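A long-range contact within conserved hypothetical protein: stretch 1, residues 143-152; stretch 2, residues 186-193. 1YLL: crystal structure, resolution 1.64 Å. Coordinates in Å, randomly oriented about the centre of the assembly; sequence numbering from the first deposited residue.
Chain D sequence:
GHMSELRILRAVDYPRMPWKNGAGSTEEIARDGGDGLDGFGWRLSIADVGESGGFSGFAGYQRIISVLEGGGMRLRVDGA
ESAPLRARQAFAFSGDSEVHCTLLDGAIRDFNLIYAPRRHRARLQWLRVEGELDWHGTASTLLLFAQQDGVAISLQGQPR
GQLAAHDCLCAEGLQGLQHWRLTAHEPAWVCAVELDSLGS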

# COMPACT_ATOMS: atom_id res chain seq x y z
N LEU D 143 -15.24 -7.62 -9.07
CA LEU D 143 -15.66 -8.36 -7.90
C LEU D 143 -14.45 -9.27 -7.65
O LEU D 143 -14.03 -10.02 -8.53
CB LEU D 143 -16.91 -9.19 -8.21
CG LEU D 143 -18.10 -8.35 -8.68
CD1 LEU D 143 -19.20 -9.24 -9.24
CD2 LEU D 143 -18.58 -7.53 -7.50
N LEU D 144 -13.85 -9.19 -6.47
CA LEU D 144 -12.67 -10.01 -6.19
C LEU D 144 -13.00 -10.88 -4.98
O LEU D 144 -13.05 -10.40 -3.85
CB LEU D 144 -11.45 -9.11 -5.92
CG LEU D 144 -10.07 -9.75 -5.86
CD1 LEU D 144 -9.99 -10.68 -4.69
CD2 LEU D 144 -9.75 -10.51 -7.16
N PHE D 145 -13.28 -12.16 -5.23
CA PHE D 145 -13.69 -13.09 -4.20
C PHE D 145 -12.51 -13.87 -3.66
O PHE D 145 -11.74 -14.40 -4.43
CB PHE D 145 -14.67 -14.09 -4.82
CG PHE D 145 -15.10 -15.19 -3.87
CD1 PHE D 145 -16.07 -14.95 -2.92
CD2 PHE D 145 -14.54 -16.47 -3.98
CE1 PHE D 145 -16.50 -15.97 -2.06
CE2 PHE D 145 -14.96 -17.51 -3.13
CZ PHE D 145 -15.92 -17.27 -2.19
N ALA D 146 -12.33 -13.91 -2.33
CA ALA D 146 -11.22 -14.66 -1.75
C ALA D 146 -11.71 -16.01 -1.27
O ALA D 146 -12.60 -16.06 -0.44
CB ALA D 146 -10.63 -13.89 -0.55
N GLN D 147 -11.17 -17.11 -1.80
CA GLN D 147 -11.62 -18.41 -1.30
C GLN D 147 -10.88 -18.68 0.02
O GLN D 147 -11.45 -19.20 0.99
CB GLN D 147 -11.29 -19.52 -2.28
CG GLN D 147 -11.77 -20.83 -1.73
CD GLN D 147 -11.36 -22.00 -2.55
OE1 GLN D 147 -10.42 -21.93 -3.34
NE2 GLN D 147 -12.05 -23.12 -2.35
N GLN D 148 -9.61 -18.32 0.05
CA GLN D 148 -8.80 -18.51 1.25
C GLN D 148 -8.48 -17.17 1.91
O GLN D 148 -8.53 -16.12 1.28
CB GLN D 148 -7.56 -19.31 0.87
CG GLN D 148 -7.96 -20.70 0.37
CD GLN D 148 -6.90 -21.40 -0.44
OE1 GLN D 148 -6.76 -22.62 -0.37
NE2 GLN D 148 -6.16 -20.64 -1.23
N ASP D 149 -8.17 -17.21 3.20
CA ASP D 149 -7.91 -15.99 3.96
C ASP D 149 -6.56 -15.32 3.73
O ASP D 149 -5.61 -15.94 3.27
CB ASP D 149 -8.04 -16.30 5.46
CG ASP D 149 -8.27 -15.06 6.30
OD1 ASP D 149 -7.61 -14.04 6.06
OD2 ASP D 149 -9.13 -15.10 7.21
N GLY D 150 -6.50 -14.03 4.04
CA GLY D 150 -5.25 -13.30 3.99
C GLY D 150 -4.88 -12.45 2.80
O GLY D 150 -3.73 -12.01 2.72
N VAL D 151 -5.82 -12.18 1.90
CA VAL D 151 -5.47 -11.38 0.74
C VAL D 151 -5.67 -9.89 0.92
O VAL D 151 -6.79 -9.41 1.17
CB VAL D 151 -6.25 -11.82 -0.52
CG1 VAL D 151 -5.88 -10.93 -1.71
CG2 VAL D 151 -5.91 -13.28 -0.84
N ALA D 152 -4.58 -9.14 0.79
CA ALA D 152 -4.63 -7.70 0.90
C ALA D 152 -4.71 -7.11 -0.51
O ALA D 152 -4.01 -7.57 -1.41
CB ALA D 152 -3.40 -7.17 1.64
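Stretch 2 186-193: EPAWVCAV

Stretch 2 is extended, with phi/psi in the beta region from Pro-187 to Val-193, and it runs antiparallel to strand 143-146: the axes approach to 4.6 Å and their N-to-C directions differ by 159°, which is also the signed crossing angle. CA-CA separations fix the register, pairing Leu-143 with Val-193 (5.0 Å), Leu-144 with Ala-192 (4.7 Å), Phe-145 with Cys-191 (5.1 Å) and Ala-146 with Val-190 (4.4 Å).

Backbone hydrogen bonds alternate along this ladder. Leu-143 N to Val-193 O and Val-193 N to Leu-143 O both measure 2.8 Å; Phe-145 N to Cys-191 O is 2.9 Å, and Cys-191 N to Phe-145 O 2.8 Å. Gln-147 N to Trp-189 O, at 2.9 Å and 151°, extends the pairing just past the strand. CA-H...O contacts fill in between, with Val-190 CA 3.1 Å from Phe-145 O.

Apolar packing follows the two faces. Leu-144 CD2 lies 3.8 Å from Ala-192 CB, on the face shared with Val-190; on the other, Leu-143 CB meets Val-193 CB at 4.0 Å. Beyond the turn, Val-151 CG2 is 3.6 Å from both Ala-188 CB and Val-190 CG1.

One water donates to Asp-149 O (2.6 Å) and Glu-186 O (2.8 Å), bridging the stretches where direct backbone pairing has ended.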

# COMPACT_ATOMS: atom_id res chain seq x y z
N GLU D 186 0.39 -16.40 3.16
CA GLU D 186 0.23 -17.82 2.86
C GLU D 186 -0.53 -17.75 1.53
O GLU D 186 -1.40 -16.89 1.38
CB GLU D 186 -0.61 -18.48 3.97
CG GLU D 186 -1.08 -19.94 3.73
CD GLU D 186 0.01 -21.00 3.86
OE1 GLU D 186 0.84 -20.93 4.80
OE2 GLU D 186 0.04 -21.95 3.03
N PRO D 187 -0.17 -18.61 0.55
CA PRO D 187 -0.84 -18.61 -0.76
C PRO D 187 -2.35 -18.69 -0.64
O PRO D 187 -2.89 -19.48 0.14
CB PRO D 187 -0.24 -19.82 -1.44
CG PRO D 187 1.20 -19.73 -0.97
CD PRO D 187 1.03 -19.46 0.52
N ALA D 188 -3.04 -17.88 -1.43
CA ALA D 188 -4.48 -17.86 -1.33
C ALA D 188 -5.06 -17.70 -2.71
O ALA D 188 -4.59 -16.90 -3.52
CB ALA D 188 -4.94 -16.73 -0.43
N TRP D 189 -6.09 -18.50 -2.96
CA TRP D 189 -6.80 -18.47 -4.22
C TRP D 189 -7.87 -17.42 -4.16
O TRP D 189 -8.58 -17.31 -3.16
CB TRP D 189 -7.45 -19.84 -4.47
CG TRP D 189 -6.54 -20.87 -5.04
CD1 TRP D 189 -5.93 -21.92 -4.37
CD2 TRP D 189 -6.14 -20.99 -6.41
NE1 TRP D 189 -5.18 -22.66 -5.24
CE2 TRP D 189 -5.29 -22.12 -6.50
CE3 TRP D 189 -6.42 -20.24 -7.57
CZ2 TRP D 189 -4.71 -22.52 -7.71
CZ3 TRP D 189 -5.84 -20.63 -8.76
CH2 TRP D 189 -4.99 -21.77 -8.83
N VAL D 190 -7.98 -16.66 -5.24
CA VAL D 190 -9.02 -15.62 -5.39
C VAL D 190 -9.65 -15.78 -6.76
O VAL D 190 -9.06 -16.39 -7.64
CB VAL D 190 -8.43 -14.16 -5.28
CG1 VAL D 190 -7.76 -13.96 -3.90
CG2 VAL D 190 -7.42 -13.93 -6.33
N CYS D 191 -10.86 -15.25 -6.93
CA CYS D 191 -11.50 -15.29 -8.23
C CYS D 191 -11.78 -13.84 -8.59
O CYS D 191 -12.51 -13.13 -7.86
CB CYS D 191 -12.77 -16.09 -8.19
SG CYS D 191 -13.42 -16.39 -9.89
N ALA D 192 -11.17 -13.41 -9.68
CA ALA D 192 -11.31 -12.05 -10.16
C ALA D 192 -12.41 -12.06 -11.22
O ALA D 192 -12.24 -12.72 -12.25
CB ALA D 192 -10.01 -11.58 -10.76
N VAL D 193 -13.48 -11.32 -10.97
CA VAL D 193 -14.61 -11.23 -11.92
C VAL D 193 -14.70 -9.77 -12.38
O VAL D 193 -14.84 -8.88 -11.55
CB VAL D 193 -15.92 -11.64 -11.23
CG1 VAL D 193 -17.10 -11.46 -12.21
CG2 VAL D 193 -15.85 -13.12 -10.85
O HOH W 1 -3.04 -15.35 3.02